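Local coordinates for protein leucine aminopeptidase A1, chloroplastic (Solanum lycopersicum, PDB 5D8N) that removes N-terminal amino acids, preferably leucine, from peptides as a magnesium-dependent M17 aminopeptidase that works as a homohexamer and also has chaperone activity, at residues G415-A420 and G427-N432. The protein carries 1 engineered substitution. Sequence-based numbering, arbitrary orientation.
Sequences GAIMVA and GAFTPN
I417 on the short helix 416-421 meets G427 and F429 on strand 426-429. Both elements belong to the mixed-sheet catalytic domain of the M17 aminopeptidases. The strand lies between strand 496-501, to which it is antiparallel, and strand 450-452, to which it is parallel. The contact is small, buried and apolar, with no hydrogen bond between the two segments. I417 and F429 reach for each other from opposite directions. I417 CG1 lies anti to the backbone N (chi1 -163°) and heads for the strand; a bend at chi2 (66°) then sets CD1 against G427 and the F429 ring. There I417 CD1 sits 4.1 Å from F429 CZ. It lies near the plane of the ring, so the methyl meets the edge of the phenyl group and not a face. The same methyl rests against the glycine backbone, with I417 CD1 3.9 Å from G427 CA. One carbon further in, I417 CG1 lies 4.0 Å from G427 N. The glycine makes room for this: a side chain pointing from G427 toward the helix would run into CD1. A480 of helix 479-488 touches both I417 and F429, and D501 and A503 also pack on I417. On the helix, A416, V419 and A420 pack against a second subunit. With an alanine at I417, both CG1 and CD1 are gone, which is likely to open a gap beside G427 and leave F429 CZ without this contact. Past F429 the chain leaves the strand in an ST turn, where T430 OG1 accepts a hydrogen bond from N432 N at 2.9 Å.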
ATOM      1  N   GLY A 415      14.808  10.590   5.626  1.00 22.25           N
ATOM      2  CA  GLY A 415      13.562  10.690   6.401  1.00 20.90           C
ATOM      3  C   GLY A 415      13.769  10.085   7.786  1.00 20.68           C
ATOM      4  O   GLY A 415      13.070  10.400   8.748  1.00 20.69           O
ATOM      5  N   ALA A 416      14.700   9.143   7.889  1.00 20.66           N
ATOM      6  CA  ALA A 416      14.867   8.400   9.124  1.00 19.85           C
ATOM      7  C   ALA A 416      15.209   9.350  10.275  1.00 20.14           C
ATOM      8  O   ALA A 416      14.805   9.130  11.425  1.00 18.68           O
ATOM      9  CB  ALA A 416      15.969   7.381   8.968  1.00 20.98           C
ATOM     10  N   ILE A 417      16.017  10.370   9.995  1.00 18.66           N
ATOM     11  CA  ILE A 417      16.404  11.289  11.083  1.00 19.49           C
ATOM     12  C   ILE A 417      15.212  12.074  11.625  1.00 17.84           C
ATOM     13  O   ILE A 417      15.163  12.360  12.801  1.00 17.27           O
ATOM     14  CB  ILE A 417      17.534  12.262  10.676  1.00 19.13           C
ATOM     15  CG1 ILE A 417      18.166  12.869  11.910  1.00 19.45           C
ATOM     16  CG2 ILE A 417      16.994  13.365   9.777  1.00 21.60           C
ATOM     17  CD1 ILE A 417      18.891  11.851  12.770  1.00 20.78           C
ATOM     18  N   MET A 418      14.218  12.352  10.785  1.00 18.59           N
ATOM     19  CA  MET A 418      12.983  12.977  11.259  1.00 20.29           C
ATOM     20  C   MET A 418      12.109  12.008  12.054  1.00 19.06           C
ATOM     21  O   MET A 418      11.503  12.402  13.034  1.00 19.24           O
ATOM     22  CB  MET A 418      12.163  13.591  10.121  1.00 21.80           C
ATOM     23  CG  MET A 418      12.902  14.718   9.400  1.00 24.69           C
ATOM     24  SD  MET A 418      12.011  15.352   7.961  1.00 27.44           S
ATOM     25  CE  MET A 418      10.594  16.110   8.752  1.00 33.66           C
ATOM     26  N   VAL A 419      12.105  10.729  11.714  1.00 20.23           N
ATOM     27  CA  VAL A 419      11.460   9.733  12.581  1.00 18.88           C
ATOM     28  C   VAL A 419      12.102   9.760  13.952  1.00 18.42           C
ATOM     29  O   VAL A 419      11.413   9.869  14.958  1.00 18.48           O
ATOM     30  CB  VAL A 419      11.549   8.318  12.014  1.00 19.51           C
ATOM     31  CG1 VAL A 419      11.030   7.310  13.041  1.00 21.45           C
ATOM     32  CG2 VAL A 419      10.724   8.228  10.734  1.00 20.14           C
ATOM     33  N   ALA A 420      13.426   9.843  13.966  1.00 17.75           N
ATOM     34  CA  ALA A 420      14.212   9.795  15.193  1.00 17.44           C
ATOM     35  C   ALA A 420      14.055  11.037  16.069  1.00 18.05           C
ATOM     36  O   ALA A 420      13.962  10.931  17.300  1.00 15.70           O
ATOM     37  CB  ALA A 420      15.674   9.613  14.831  1.00 17.27           C
ATOM     38  N   GLY A 427      20.257  15.887  13.373  1.00 17.54           N
ATOM     39  CA  GLY A 427      21.145  14.862  13.882  1.00 17.84           C
ATOM     40  C   GLY A 427      22.582  15.132  13.466  1.00 18.30           C
ATOM     41  O   GLY A 427      22.863  15.347  12.295  1.00 18.63           O
ATOM     42  N   ALA A 428      23.493  14.993  14.424  1.00 18.36           N
ATOM     43  CA  ALA A 428      24.910  15.229  14.221  1.00 17.80           C
ATOM     44  C   ALA A 428      25.638  13.899  14.378  1.00 18.61           C
ATOM     45  O   ALA A 428      25.484  13.195  15.386  1.00 18.59           O
ATOM     46  CB  ALA A 428      25.428  16.234  15.255  1.00 17.79           C
ATOM     47  N   PHE A 429      26.486  13.598  13.401  1.00 18.01           N
ATOM     48  CA  PHE A 429      27.233  12.356  13.379  1.00 17.57           C
ATOM     49  C   PHE A 429      28.708  12.649  13.165  1.00 18.19           C
ATOM     50  O   PHE A 429      29.054  13.333  12.208  1.00 16.86           O
ATOM     51  CB  PHE A 429      26.771  11.462  12.228  1.00 17.06           C
ATOM     52  CG  PHE A 429      25.323  11.075  12.306  1.00 16.29           C
ATOM     53  CD1 PHE A 429      24.353  11.900  11.799  1.00 15.54           C
ATOM     54  CD2 PHE A 429      24.969   9.812  12.722  1.00 16.76           C
ATOM     55  CE1 PHE A 429      23.026  11.541  11.841  1.00 15.43           C
ATOM     56  CE2 PHE A 429      23.639   9.448  12.778  1.00 16.58           C
ATOM     57  CZ  PHE A 429      22.662  10.326  12.360  1.00 15.95           C
ATOM     58  N   THR A 430      29.552  12.163  14.074  1.00 18.18           N
ATOM     59  CA  THR A 430      30.988  12.349  13.904  1.00 20.24           C
ATOM     60  C   THR A 430      31.773  11.256  14.612  1.00 20.38           C
ATOM     61  O   THR A 430      31.381  10.823  15.680  1.00 20.52           O
ATOM     62  CB  THR A 430      31.437  13.731  14.432  1.00 20.23           C
ATOM     63  OG1 THR A 430      32.844  13.896  14.258  1.00 20.81           O
ATOM     64  CG2 THR A 430      31.113  13.886  15.900  1.00 19.78           C
ATOM     65  N   PRO A 431      32.892  10.815  14.014  1.00 20.96           N
ATOM     66  CA  PRO A 431      33.874   9.997  14.732  1.00 22.55           C
ATOM     67  C   PRO A 431      34.654  10.786  15.776  1.00 23.87           C
ATOM     68  O   PRO A 431      35.387  10.207  16.561  1.00 27.38           O
ATOM     69  CB  PRO A 431      34.826   9.512  13.629  1.00 22.62           C
ATOM     70  CG  PRO A 431      34.120   9.783  12.334  1.00 23.31           C
ATOM     71  CD  PRO A 431      33.244  10.971  12.594  1.00 22.23           C
ATOM     72  N   ASN A 432      34.568  12.112  15.753  1.00 24.02           N
ATOM     73  CA  ASN A 432      35.516  12.940  16.473  1.00 23.87           C
ATOM     74  C   ASN A 432      34.830  13.625  17.667  1.00 24.47           C
ATOM     75  O   ASN A 432      34.003  14.540  17.498  1.00 25.52           O
ATOM     76  CB  ASN A 432      36.134  13.954  15.482  1.00 24.88           C
ATOM     77  CG  ASN A 432      36.728  13.294  14.224  1.00 28.64           C
ATOM     78  OD1 ASN A 432      36.171  13.365  13.113  1.00 26.46           O
ATOM     79  ND2 ASN A 432      37.941  12.742  14.367  1.00 29.00           N
TER